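Local coordinates for uncharacterized protein (Legionella longbeachae NSW150, PDB 4JZA) that probably dephosphorylates phosphoinositides, removing the 3-phosphate of phosphatidylinositol 3-phosphate, and may thereby alter lipid metabolism in the host cell, at residues D598-R603 with R642-D647; N350-S355 with H606-Q611; Y778-S783 with V798-E803; A107-L112 with E127-A132; R268-D273 with K279-F284. One frame throughout, in Å; residues are numbered along the deposited sequence.

Contact 1 (D598-R603 with R642-D647); sequences DLYMSR and RSLKDD
Y600 and D647 meet at the tightly packed centre of this helix-to-helix contact. The tyrosine OH donates to D647 OD2 at 2.6 Å, approaching on the anti side of the oxygen and 17° out of the carboxylate plane. With its CG anti to the backbone N (chi1 -176°), Y600 carries its ring across to the second helix. The phenol suits this place because its hydroxyl serves the acid while its ring carbons pack obliquely against L644, whose CD2 is 3.8 Å from Y600 CE1. D647 OD2 also accepts a bond from H606, so two donors hold one buried oxygen. R603 lies on the looser, partly exposed side; its guanidinium forms a salt bridge with D647, but the modelled spacing is doubtful. Helices 622-625 and 628-637 both pack on Y600 and L644, through P622 and I634 among others, while helix 556-574 covers L599 on helix 587-602.

Contact 2 (N350-S355 with H606-Q611); sequences NYAAHS and HEHAGQ
A mixed contact, part water bridge and part methyl packing, joins the beginning of strand 352-359 to H608 of helix 604-612, which lies against the large mixed sheet of the alpha/beta core. N350 stands just before the strand and A352 is its first residue; the strand is the fifth of nine, placed between strands 159-166 and 365-374. H608 supplies the helix side of the contact. Its CG lies anti to the backbone N (chi1 -166°), which extends the imidazole from the helix toward the strand. The A352 methyl points toward the helix and sits at the edge of this ring, with CB 3.8 Å from H608 NE2; a side chain this small lets the ring come close to the backbone of the strand. N350 arrives obliquely, its amide plane turned 28° from the ring plane and its OD1 3.4 Å from H608 CE1. One water accepts a hydrogen bond from N350 ND2 at 3.1 Å and is hydrogen-bonded to H608 ND1 at 2.7 Å. The H608 side chain also touches D164 and R374 of the two flanking strands. Asparagine and histidine suit this interior because each has more than one polar atom to share: the N350 amide is answered by the water and by R142, which also binds the H608 carbonyl and the Q611 side chain, H608 ND1 shares that water, and A352 adds a small apolar edge.

Contact 3 (Y778-S783 with V798-E803); sequences YGRLRS and VSTTVE
T800 and T801, neighbours on helix 794-817, receive one long side chain, R780 of helix 772-782, at two levels. T800 comes first and meets the far end of the arginine: its CG2 methyl lies 3.4 Å from R780 NH1, and the two side chains cross at about a right angle. The hydroxyl of T800 is engaged by its own helix, bonding to the carbonyl of E796, so the methyl branch is what faces the guanidinium. T801, one residue on, lies beside the aliphatic part of R780 and runs past it in the opposite direction. Here CG2 is 3.6 Å from R780 CB, and OG1 is 3.4 Å from R780 CD. This hydroxyl too bonds back into the helix, to the I797 carbonyl. Threonine is apt at both positions, since it can satisfy its oxygen locally and still offer a methyl to a partner. A bend at chi2 (-71°) turns the arginine chain across the second helix, so that it passes T801 and its end reaches T800. Past the segment, E804 forms a salt bridge with R780 NH2, and W805 touches the same side chain. The contact thus divides the arginine by chemistry within the C-terminal phosphoinositide phosphatase domain: the stem packs on T801 through its methyl and hydroxyl, the T800 methyl lies against the guanidinium, and E804 answers the charge.

Contact 4 (A107-L112 with E127-A132); sequences AKLIEL and ELLNEA
L109 is the first residue of 107-112 to touch the other helix, and its partner is L129. The L109 CB points toward helix 122-140, and CD1 comes to 4.1 Å from L129 CD2. Because the two leucine side chains cross at about a right angle, they meet through single methyl branches instead of lying along each other. I110 follows. It stands at the nearest backbone approach, its CA 7.2 Å from the CA of L129, and reaches the same methyl through its ethyl arm, with CG1 4.4 Å from L129 CD2. One CD2 therefore meets both residues of the first helix. L129 can present it there because its CG is anti to the backbone N (chi1 -170°), which sends the branch out from its helix between L109 and I110. Leucine and isoleucine suit these buried places, their branched apolar ends filling the interior with no polar group left to satisfy. Other parts of the fold extend the same apolar layer: V81 of helix 74-87 packs on L109, F660 from a loop on I110, and A55 of helix 41-62 on L129. E111 and N130 find their partners away from the seam, in the backbone of L672 and in R341. Dispersion between aliphatic groups and the exclusion of water are what this chemistry offers, which implies packing without directional bonds between two helices that follow one another in the chain.

Contact 5 (R268-D273 with K279-F284); sequences RILAAD and KKLTQF
L270, K280 and L281 make the contact with aliphatic atoms alone, and no ring of the two segments takes part in it. The flat groups nearby come from other helices: Y199 of helix 198-206 touches L270, while F221, F224 and W228 of helix 214-234 touch L281. F284, one turn beyond K280, packs edge-to-face with F221 and Y203 instead of meeting the first segment. The two methyls of L270 divide the work. CD1 lies 3.8 Å from L281 CD2, an ordinary leucine-to-leucine contact on the buried side. CD2 turns to the lysine chain, where it is 3.4 Å from K280 CD and 3.9 Å from K280 CB. K280 is extended beyond CG (chi2 167°, chi3 175°), which lays a run of methylenes past the leucine and takes the amine beyond it. A lysine fits this partly exposed border, for its stem is oily enough to cover a leucine while the side chain also touches E197. From L270 to D273 the chain makes a type I turn, closed by D273 N bonding to L270 O at 3.1 Å, and so enters helix 274-288. D273 OD2 is hydrogen-bonded to S276 OG and lies 4.7 Å from K280 NZ, too far for direct contact. The chemistry implies a graded joint within the insertion domain: apolar packing inside, with the opposite charges of D273 and K280 probably adding a mild attraction at its outer border.

How the contacts relate
Along the chain contact 4 comes first and contact 5 second, each joining consecutive helices; contact 3 comes last and does likewise. Contacts 2 and 1 interleave: 350-355 opens contact 2, then 598-603, 606-611 and 642-647 follow alternately. These two also touch, and helices 587-602 and 604-612 are successive; helix 604-612 faces the sheet through H608 and contact 1 through H606. Their centres are about 16 Å apart. Contact 4 lies about 25 Å from contact 2, centre to centre, in the helices beside the core. Contacts 3 and 5 occupy the C-terminal and insertion domains, about 61 Å apart between centres, consistent with an elongated, multi-part phosphatase with separately packed helical domains.

Contact 1 (D598-R603 with R642-D647)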
# COMPACT_ATOMS: atom_id res chain seq x y z
N ASP A 598 1.23 -28.52 10.83
CA ASP A 598 1.20 -27.90 12.18
C ASP A 598 1.69 -26.47 12.19
O ASP A 598 1.09 -25.61 12.87
CB ASP A 598 2.07 -28.67 13.18
CG ASP A 598 1.38 -29.89 13.72
OD1 ASP A 598 0.16 -30.03 13.51
OD2 ASP A 598 2.06 -30.72 14.35
N LEU A 599 2.79 -26.24 11.48
CA LEU A 599 3.40 -24.93 11.44
C LEU A 599 2.50 -23.96 10.70
O LEU A 599 2.21 -22.89 11.19
CB LEU A 599 4.80 -24.98 10.83
CG LEU A 599 5.87 -25.64 11.74
CD1 LEU A 599 7.19 -25.63 11.02
CD2 LEU A 599 6.08 -24.96 13.06
N TYR A 600 2.01 -24.39 9.54
CA TYR A 600 1.12 -23.59 8.73
C TYR A 600 -0.09 -23.24 9.55
O TYR A 600 -0.46 -22.09 9.64
CB TYR A 600 0.76 -24.32 7.43
CG TYR A 600 -0.09 -23.48 6.49
CD1 TYR A 600 -1.45 -23.34 6.71
CD2 TYR A 600 0.48 -22.83 5.40
CE1 TYR A 600 -2.22 -22.57 5.89
CE2 TYR A 600 -0.27 -22.03 4.58
CZ TYR A 600 -1.63 -21.91 4.83
OH TYR A 600 -2.40 -21.12 4.02
N MSE A 601 -0.68 -24.21 10.22
CA MSE A 601 -1.90 -23.93 11.01
C MSE A 601 -1.68 -23.18 12.31
O MSE A 601 -2.61 -22.73 12.89
CB MSE A 601 -2.62 -25.21 11.32
CG MSE A 601 -3.16 -25.81 10.00
SE MSE A 601 -3.99 -27.58 10.20
CE MSE A 601 -5.34 -27.06 11.53
N SER A 602 -0.46 -23.05 12.79
CA SER A 602 -0.22 -22.20 13.95
C SER A 602 -0.59 -20.78 13.57
O SER A 602 -0.99 -19.95 14.44
CB SER A 602 1.24 -22.27 14.38
OG SER A 602 2.10 -21.74 13.39
N ARG A 603 -0.41 -20.52 12.27
CA ARG A 603 -0.77 -19.23 11.66
C ARG A 603 0.22 -18.18 12.06
O ARG A 603 -0.06 -17.00 11.93
CB ARG A 603 -2.17 -18.76 12.05
CG ARG A 603 -3.29 -19.68 11.60
CD ARG A 603 -4.62 -18.95 11.50
NE ARG A 603 -5.09 -19.26 10.18
CZ ARG A 603 -5.41 -18.38 9.24
NH1 ARG A 603 -5.43 -17.08 9.47
NH2 ARG A 603 -5.74 -18.84 8.06
N ARG A 642 -12.47 -25.11 1.31
CA ARG A 642 -12.20 -23.68 1.20
C ARG A 642 -11.02 -23.14 2.00
O ARG A 642 -10.70 -21.96 1.82
CB ARG A 642 -13.35 -22.92 1.82
CG ARG A 642 -14.60 -22.64 1.04
CD ARG A 642 -15.50 -22.01 2.07
NE ARG A 642 -16.33 -20.96 1.51
CZ ARG A 642 -15.92 -19.73 1.21
NH1 ARG A 642 -14.67 -19.37 1.40
NH2 ARG A 642 -16.77 -18.87 0.70
N SER A 643 -10.42 -23.91 2.91
CA SER A 643 -9.57 -23.25 3.95
C SER A 643 -8.35 -22.51 3.40
O SER A 643 -8.09 -21.42 3.81
CB SER A 643 -9.19 -24.15 5.10
OG SER A 643 -9.36 -25.48 4.67
N LEU A 644 -7.70 -23.06 2.40
CA LEU A 644 -6.59 -22.37 1.74
C LEU A 644 -7.06 -21.23 0.83
O LEU A 644 -6.32 -20.30 0.60
CB LEU A 644 -5.68 -23.37 0.98
CG LEU A 644 -5.26 -24.52 1.94
CD1 LEU A 644 -4.60 -25.68 1.22
CD2 LEU A 644 -4.40 -24.02 3.10
N LYS A 645 -8.27 -21.28 0.31
CA LYS A 645 -8.79 -20.15 -0.48
C LYS A 645 -9.20 -18.96 0.42
O LYS A 645 -9.07 -17.81 0.03
CB LYS A 645 -9.91 -20.59 -1.38
CG LYS A 645 -9.43 -21.53 -2.49
CD LYS A 645 -10.59 -21.98 -3.39
CE LYS A 645 -10.11 -22.53 -4.74
NZ LYS A 645 -9.69 -23.95 -4.59
N ASP A 646 -9.63 -19.25 1.64
CA ASP A 646 -9.88 -18.24 2.62
C ASP A 646 -8.60 -17.58 3.01
O ASP A 646 -8.55 -16.34 3.15
CB ASP A 646 -10.51 -18.86 3.87
CG ASP A 646 -11.94 -19.43 3.62
OD1 ASP A 646 -12.53 -19.02 2.61
OD2 ASP A 646 -12.46 -20.27 4.42
N ASP A 647 -7.53 -18.36 3.21
CA ASP A 647 -6.23 -17.76 3.47
C ASP A 647 -5.86 -16.77 2.37
O ASP A 647 -5.38 -15.69 2.67
CB ASP A 647 -5.13 -18.83 3.66
CG ASP A 647 -5.27 -19.56 5.01
OD1 ASP A 647 -6.11 -19.06 5.77
OD2 ASP A 647 -4.61 -20.61 5.31

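Contact 2 (N350-S355 with H606-Q611)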
# COMPACT_ATOMS: atom_id res chain seq x y z
N ASN A 350 8.94 -4.70 5.58
CA ASN A 350 8.64 -5.98 6.17
C ASN A 350 9.92 -6.69 6.56
O ASN A 350 10.05 -7.89 6.35
CB ASN A 350 7.81 -6.83 5.20
CG ASN A 350 7.11 -8.01 5.87
OD1 ASN A 350 6.99 -8.11 7.11
ND2 ASN A 350 6.64 -8.93 5.05
N TYR A 351 10.85 -5.93 7.16
CA TYR A 351 12.19 -6.40 7.45
C TYR A 351 12.25 -7.02 8.83
O TYR A 351 11.89 -6.39 9.81
CB TYR A 351 13.17 -5.25 7.36
CG TYR A 351 14.65 -5.57 7.64
CD1 TYR A 351 15.31 -6.64 7.00
CD2 TYR A 351 15.41 -4.75 8.48
CE1 TYR A 351 16.66 -6.89 7.20
CE2 TYR A 351 16.77 -5.00 8.69
CZ TYR A 351 17.39 -6.07 8.06
OH TYR A 351 18.75 -6.32 8.32
N ALA A 352 12.73 -8.25 8.91
CA ALA A 352 12.65 -8.99 10.17
C ALA A 352 13.62 -10.11 10.13
O ALA A 352 14.12 -10.47 9.04
CB ALA A 352 11.25 -9.54 10.37
N ALA A 353 13.87 -10.67 11.32
CA ALA A 353 14.68 -11.85 11.43
C ALA A 353 13.87 -12.99 12.01
O ALA A 353 13.32 -12.85 13.10
CB ALA A 353 15.88 -11.58 12.31
N HIS A 354 13.86 -14.11 11.30
CA HIS A 354 13.08 -15.29 11.65
C HIS A 354 14.01 -16.30 12.25
O HIS A 354 15.06 -16.58 11.67
CB HIS A 354 12.37 -15.94 10.42
CG HIS A 354 11.51 -17.11 10.79
ND1 HIS A 354 11.93 -18.41 10.62
CD2 HIS A 354 10.31 -17.17 11.41
CE1 HIS A 354 11.02 -19.23 11.11
NE2 HIS A 354 10.02 -18.51 11.59
N SER A 355 13.61 -16.86 13.38
CA SER A 355 14.38 -17.92 14.01
C SER A 355 13.42 -18.94 14.60
O SER A 355 12.23 -18.70 14.70
CB SER A 355 15.38 -17.35 15.06
OG SER A 355 14.69 -16.73 16.11
N HIS A 606 0.95 -16.17 9.06
CA HIS A 606 -0.22 -15.47 8.59
C HIS A 606 -0.32 -14.15 9.34
O HIS A 606 -0.64 -13.10 8.75
CB HIS A 606 -1.52 -16.26 8.84
CG HIS A 606 -1.62 -17.56 8.09
ND1 HIS A 606 -0.66 -18.54 8.13
CD2 HIS A 606 -2.65 -18.08 7.38
CE1 HIS A 606 -1.06 -19.59 7.44
NE2 HIS A 606 -2.28 -19.35 6.99
N GLU A 607 -0.05 -14.23 10.64
CA GLU A 607 -0.09 -13.07 11.52
C GLU A 607 0.98 -12.06 11.18
O GLU A 607 0.75 -10.83 11.20
CB GLU A 607 0.06 -13.51 12.97
CG GLU A 607 -1.13 -14.33 13.40
CD GLU A 607 -2.37 -13.46 13.61
OE1 GLU A 607 -3.53 -13.99 13.41
OE2 GLU A 607 -2.17 -12.26 13.98
N HIS A 608 2.15 -12.57 10.86
CA HIS A 608 3.25 -11.71 10.45
C HIS A 608 2.86 -10.92 9.22
O HIS A 608 2.94 -9.71 9.23
CB HIS A 608 4.52 -12.52 10.22
CG HIS A 608 5.75 -11.70 10.13
ND1 HIS A 608 6.43 -11.50 8.96
CD2 HIS A 608 6.43 -11.02 11.08
CE1 HIS A 608 7.49 -10.75 9.19
NE2 HIS A 608 7.51 -10.44 10.47
N ALA A 609 2.37 -11.58 8.18
CA ALA A 609 1.71 -10.84 7.07
C ALA A 609 0.64 -9.82 7.50
O ALA A 609 0.54 -8.72 6.94
CB ALA A 609 1.10 -11.81 6.09
N GLY A 610 -0.20 -10.19 8.45
CA GLY A 610 -1.27 -9.28 8.92
C GLY A 610 -0.77 -7.96 9.45
O GLY A 610 -1.41 -6.92 9.30
N GLN A 611 0.38 -7.99 10.07
CA GLN A 611 0.91 -6.77 10.61
C GLN A 611 1.20 -5.72 9.54
O GLN A 611 1.27 -4.54 9.84
CB GLN A 611 2.16 -7.06 11.39
CG GLN A 611 1.93 -7.86 12.67
CD GLN A 611 3.25 -8.24 13.33
OE1 GLN A 611 4.23 -8.62 12.67
NE2 GLN A 611 3.29 -8.13 14.60
O HOH W 1 5.18 -11.16 6.56

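Contact 3 (Y778-S783 with V798-E803)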
# COMPACT_ATOMS: atom_id res chain seq x y z
N TYR A 778 -35.63 26.85 -3.78
CA TYR A 778 -34.52 26.18 -4.44
C TYR A 778 -33.19 26.81 -4.11
O TYR A 778 -32.20 26.13 -3.77
CB TYR A 778 -34.70 26.21 -5.97
CG TYR A 778 -35.81 25.35 -6.55
CD1 TYR A 778 -36.63 24.55 -5.75
CD2 TYR A 778 -36.05 25.34 -7.93
CE1 TYR A 778 -37.63 23.78 -6.31
CE2 TYR A 778 -37.03 24.55 -8.50
CZ TYR A 778 -37.83 23.78 -7.68
OH TYR A 778 -38.82 23.00 -8.24
N GLY A 779 -33.14 28.13 -4.23
CA GLY A 779 -31.89 28.87 -3.99
C GLY A 779 -31.32 28.73 -2.59
O GLY A 779 -30.14 28.54 -2.40
N ARG A 780 -32.15 28.85 -1.59
CA ARG A 780 -31.66 28.77 -0.21
C ARG A 780 -31.25 27.37 0.16
O ARG A 780 -30.18 27.19 0.77
CB ARG A 780 -32.72 29.22 0.79
CG ARG A 780 -33.07 30.68 0.66
CD ARG A 780 -31.95 31.54 1.14
NE ARG A 780 -32.28 32.93 0.93
CZ ARG A 780 -31.54 33.96 1.32
NH1 ARG A 780 -30.42 33.77 1.94
NH2 ARG A 780 -31.95 35.19 1.15
N LEU A 781 -32.13 26.40 -0.13
CA LEU A 781 -31.81 25.02 0.11
C LEU A 781 -30.54 24.67 -0.64
O LEU A 781 -29.67 24.00 -0.09
CB LEU A 781 -32.95 24.12 -0.30
CG LEU A 781 -34.01 24.10 0.80
CD1 LEU A 781 -35.31 23.48 0.32
CD2 LEU A 781 -33.54 23.34 2.01
N ARG A 782 -30.38 25.12 -1.87
CA ARG A 782 -29.18 24.73 -2.58
C ARG A 782 -27.97 25.37 -1.93
O ARG A 782 -26.85 24.84 -1.96
CB ARG A 782 -29.29 25.05 -4.06
CG ARG A 782 -28.07 24.77 -4.94
CD ARG A 782 -28.24 25.46 -6.32
NE ARG A 782 -28.90 24.52 -7.20
CZ ARG A 782 -30.06 24.68 -7.84
NH1 ARG A 782 -30.76 25.84 -7.88
NH2 ARG A 782 -30.48 23.65 -8.52
N SER A 783 -28.17 26.50 -1.27
CA SER A 783 -27.03 27.16 -0.60
C SER A 783 -26.38 26.30 0.51
O SER A 783 -25.25 26.56 0.87
CB SER A 783 -27.39 28.56 -0.09
OG SER A 783 -27.83 28.57 1.27
N VAL A 798 -29.61 29.20 8.02
CA VAL A 798 -30.93 28.80 8.48
C VAL A 798 -31.73 30.05 8.90
O VAL A 798 -32.86 30.26 8.44
CB VAL A 798 -30.84 27.79 9.63
CG1 VAL A 798 -32.20 27.57 10.29
CG2 VAL A 798 -30.31 26.49 9.12
N SER A 799 -31.13 30.86 9.77
CA SER A 799 -31.74 32.10 10.25
C SER A 799 -32.33 32.93 9.09
O SER A 799 -33.52 33.27 9.07
CB SER A 799 -30.70 32.96 10.98
OG SER A 799 -31.30 33.66 12.05
N THR A 800 -31.49 33.21 8.10
CA THR A 800 -31.88 34.03 6.97
C THR A 800 -32.96 33.40 6.10
O THR A 800 -33.90 34.04 5.63
CB THR A 800 -30.65 34.22 6.09
OG1 THR A 800 -29.58 34.70 6.87
CG2 THR A 800 -30.90 35.20 4.95
N THR A 801 -32.79 32.12 5.87
CA THR A 801 -33.73 31.36 5.07
C THR A 801 -35.09 31.33 5.77
O THR A 801 -36.11 31.56 5.11
CB THR A 801 -33.23 29.93 4.87
OG1 THR A 801 -31.96 29.93 4.19
CG2 THR A 801 -34.26 29.12 4.09
N VAL A 802 -35.14 31.07 7.09
CA VAL A 802 -36.42 31.04 7.80
C VAL A 802 -37.05 32.42 7.73
O VAL A 802 -38.25 32.56 7.56
CB VAL A 802 -36.32 30.54 9.28
CG1 VAL A 802 -37.66 30.65 9.99
CG2 VAL A 802 -35.87 29.08 9.33
N GLU A 803 -36.25 33.46 7.84
CA GLU A 803 -36.82 34.80 7.82
C GLU A 803 -37.42 35.07 6.48
O GLU A 803 -38.57 35.56 6.38
CB GLU A 803 -35.82 35.89 8.21
CG GLU A 803 -36.14 36.50 9.57
CD GLU A 803 -34.95 37.20 10.24
OE1 GLU A 803 -33.85 37.27 9.62
OE2 GLU A 803 -35.11 37.70 11.39

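Contact 4 (A107-L112 with E127-A132)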
# COMPACT_ATOMS: atom_id res chain seq x y z
N ALA A 107 -16.24 0.76 0.82
CA ALA A 107 -16.85 1.60 -0.24
C ALA A 107 -17.42 2.89 0.31
O ALA A 107 -17.31 3.91 -0.32
CB ALA A 107 -17.96 0.85 -0.95
N LYS A 108 -18.03 2.84 1.51
CA LYS A 108 -18.46 4.04 2.17
C LYS A 108 -17.34 5.01 2.40
O LYS A 108 -17.54 6.17 2.17
CB LYS A 108 -19.14 3.74 3.48
CG LYS A 108 -20.58 3.29 3.29
CD LYS A 108 -21.22 3.17 4.66
CE LYS A 108 -22.60 2.54 4.61
NZ LYS A 108 -22.87 1.81 5.89
N LEU A 109 -16.17 4.56 2.83
CA LEU A 109 -15.06 5.47 3.08
C LEU A 109 -14.51 6.05 1.81
O LEU A 109 -14.18 7.23 1.76
CB LEU A 109 -13.90 4.81 3.80
CG LEU A 109 -14.17 4.18 5.17
CD1 LEU A 109 -12.84 3.85 5.80
CD2 LEU A 109 -14.94 5.03 6.14
N ILE A 110 -14.37 5.19 0.80
CA ILE A 110 -13.77 5.60 -0.47
C ILE A 110 -14.62 6.72 -1.08
O ILE A 110 -14.11 7.67 -1.66
CB ILE A 110 -13.69 4.35 -1.38
CG1 ILE A 110 -12.59 3.47 -0.89
CG2 ILE A 110 -13.42 4.66 -2.85
CD1 ILE A 110 -12.91 2.04 -1.22
N GLU A 111 -15.93 6.58 -0.93
CA GLU A 111 -16.85 7.46 -1.60
C GLU A 111 -16.82 8.82 -0.86
O GLU A 111 -16.76 9.89 -1.47
CB GLU A 111 -18.22 6.74 -1.73
CG GLU A 111 -19.44 7.46 -1.23
CD GLU A 111 -20.76 6.66 -1.37
OE1 GLU A 111 -21.03 5.74 -0.50
OE2 GLU A 111 -21.55 7.03 -2.31
N LEU A 112 -16.83 8.77 0.47
CA LEU A 112 -16.66 9.94 1.30
C LEU A 112 -15.36 10.68 0.99
O LEU A 112 -15.33 11.90 0.94
CB LEU A 112 -16.70 9.54 2.76
CG LEU A 112 -16.49 10.68 3.70
CD1 LEU A 112 -17.58 11.69 3.39
CD2 LEU A 112 -16.64 10.24 5.11
N GLU A 127 -6.43 5.01 -3.52
CA GLU A 127 -5.01 5.11 -3.23
C GLU A 127 -4.76 5.99 -2.03
O GLU A 127 -3.82 5.76 -1.28
CB GLU A 127 -4.27 5.61 -4.44
CG GLU A 127 -4.33 4.60 -5.57
CD GLU A 127 -4.02 5.16 -6.96
OE1 GLU A 127 -3.80 6.39 -7.10
OE2 GLU A 127 -4.01 4.35 -7.93
N LEU A 128 -5.57 7.02 -1.85
CA LEU A 128 -5.42 7.86 -0.64
C LEU A 128 -5.61 7.08 0.67
O LEU A 128 -4.74 7.14 1.56
CB LEU A 128 -6.39 9.02 -0.65
CG LEU A 128 -6.04 10.16 -1.58
CD1 LEU A 128 -7.20 11.16 -1.60
CD2 LEU A 128 -4.77 10.87 -1.17
N LEU A 129 -6.71 6.33 0.77
CA LEU A 129 -6.93 5.43 1.92
C LEU A 129 -5.83 4.34 2.13
O LEU A 129 -5.31 4.13 3.22
CB LEU A 129 -8.28 4.73 1.77
CG LEU A 129 -8.78 3.94 2.98
CD1 LEU A 129 -8.84 4.78 4.21
CD2 LEU A 129 -10.13 3.29 2.72
N ASN A 130 -5.46 3.68 1.03
CA ASN A 130 -4.54 2.56 1.03
C ASN A 130 -3.22 3.02 1.55
O ASN A 130 -2.62 2.36 2.38
CB ASN A 130 -4.39 2.02 -0.38
CG ASN A 130 -3.56 0.75 -0.44
OD1 ASN A 130 -3.88 -0.24 0.21
ND2 ASN A 130 -2.48 0.78 -1.23
N GLU A 131 -2.79 4.18 1.07
CA GLU A 131 -1.45 4.78 1.43
C GLU A 131 -1.48 5.48 2.76
O GLU A 131 -0.52 5.40 3.52
CB GLU A 131 -0.90 5.69 0.29
CG GLU A 131 -0.53 4.87 -0.95
CD GLU A 131 -0.33 5.66 -2.22
OE1 GLU A 131 0.43 6.65 -2.27
OE2 GLU A 131 -0.92 5.31 -3.23
N ALA A 132 -2.58 6.11 3.10
CA ALA A 132 -2.72 6.60 4.48
C ALA A 132 -2.60 5.48 5.49
O ALA A 132 -1.99 5.65 6.50
CB ALA A 132 -4.04 7.36 4.68

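Contact 5 (R268-D273 with K279-F284)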
# COMPACT_ATOMS: atom_id res chain seq x y z
N ARG A 268 25.27 11.32 -18.05
CA ARG A 268 25.06 9.88 -17.82
C ARG A 268 23.77 9.39 -18.45
O ARG A 268 23.72 8.30 -19.00
CB ARG A 268 25.06 9.56 -16.32
CG ARG A 268 24.99 8.07 -16.00
CD ARG A 268 24.88 7.83 -14.51
NE ARG A 268 25.81 8.66 -13.76
CZ ARG A 268 27.13 8.44 -13.67
NH1 ARG A 268 27.69 7.40 -14.28
NH2 ARG A 268 27.89 9.27 -12.96
N ILE A 269 22.73 10.20 -18.41
CA ILE A 269 21.47 9.81 -19.00
C ILE A 269 21.42 9.99 -20.51
O ILE A 269 20.79 9.20 -21.21
CB ILE A 269 20.34 10.61 -18.37
CG1 ILE A 269 20.18 10.16 -16.91
CG2 ILE A 269 19.06 10.41 -19.15
CD1 ILE A 269 19.94 11.28 -15.93
N LEU A 270 22.07 11.04 -21.01
CA LEU A 270 22.00 11.36 -22.44
C LEU A 270 22.88 10.40 -23.24
O LEU A 270 22.56 10.07 -24.37
CB LEU A 270 22.39 12.83 -22.69
CG LEU A 270 21.39 13.92 -22.26
CD1 LEU A 270 21.92 15.32 -22.50
CD2 LEU A 270 20.07 13.76 -22.97
N ALA A 271 23.97 9.93 -22.62
CA ALA A 271 24.93 9.01 -23.24
C ALA A 271 24.34 7.66 -23.62
O ALA A 271 24.95 6.91 -24.39
CB ALA A 271 26.13 8.79 -22.32
N ALA A 272 23.17 7.35 -23.07
CA ALA A 272 22.51 6.09 -23.38
C ALA A 272 21.90 6.08 -24.77
O ALA A 272 21.55 5.00 -25.25
CB ALA A 272 21.44 5.81 -22.35
N ASP A 273 21.77 7.25 -25.40
CA ASP A 273 21.24 7.35 -26.77
C ASP A 273 21.88 8.50 -27.54
O ASP A 273 21.24 9.53 -27.77
CB ASP A 273 19.72 7.50 -26.75
CG ASP A 273 19.13 7.68 -28.14
OD1 ASP A 273 19.65 7.06 -29.10
OD2 ASP A 273 18.16 8.46 -28.27
N LYS A 279 20.58 17.27 -29.77
CA LYS A 279 19.26 17.85 -29.96
C LYS A 279 18.68 18.24 -28.61
O LYS A 279 18.17 19.34 -28.42
CB LYS A 279 18.34 16.85 -30.63
CG LYS A 279 16.95 17.37 -30.88
CD LYS A 279 16.03 16.27 -31.37
CE LYS A 279 14.83 16.86 -32.08
NZ LYS A 279 13.67 15.93 -32.09
N LYS A 280 18.79 17.31 -27.67
CA LYS A 280 18.25 17.49 -26.33
C LYS A 280 18.93 18.64 -25.61
O LYS A 280 18.29 19.39 -24.88
CB LYS A 280 18.38 16.19 -25.53
CG LYS A 280 17.23 15.24 -25.80
CD LYS A 280 17.51 13.85 -25.26
CE LYS A 280 16.29 12.98 -25.46
NZ LYS A 280 16.60 11.58 -25.05
N LEU A 281 20.23 18.76 -25.80
CA LEU A 281 20.95 19.89 -25.25
C LEU A 281 20.35 21.22 -25.70
O LEU A 281 20.07 22.07 -24.86
CB LEU A 281 22.46 19.80 -25.59
CG LEU A 281 23.21 18.67 -24.90
CD1 LEU A 281 24.67 18.68 -25.34
CD2 LEU A 281 23.12 18.81 -23.38
N THR A 282 20.17 21.43 -27.01
CA THR A 282 19.72 22.76 -27.48
C THR A 282 18.24 22.97 -27.14
O THR A 282 17.75 24.08 -27.06
CB THR A 282 20.09 23.09 -28.97
OG1 THR A 282 19.58 22.08 -29.84
CG2 THR A 282 21.69 23.30 -29.16
N GLN A 283 17.56 21.87 -26.86
CA GLN A 283 16.19 21.90 -26.36
C GLN A 283 16.07 22.25 -24.87
O GLN A 283 15.04 22.79 -24.44
CB GLN A 283 15.63 20.52 -26.61
CG GLN A 283 14.22 20.26 -26.15
CD GLN A 283 13.94 18.78 -26.25
OE1 GLN A 283 13.90 18.07 -25.23
NE2 GLN A 283 13.87 18.27 -27.49
N PHE A 284 17.10 21.96 -24.07
CA PHE A 284 17.16 22.37 -22.66
C PHE A 284 17.52 23.87 -22.54
O PHE A 284 16.88 24.59 -21.78
CB PHE A 284 18.14 21.48 -21.85
CG PHE A 284 18.02 21.64 -20.34
CD1 PHE A 284 16.78 21.79 -19.71
CD2 PHE A 284 19.16 21.61 -19.55
CE1 PHE A 284 16.67 21.93 -18.34
CE2 PHE A 284 19.05 21.74 -18.17
CZ PHE A 284 17.81 21.91 -17.56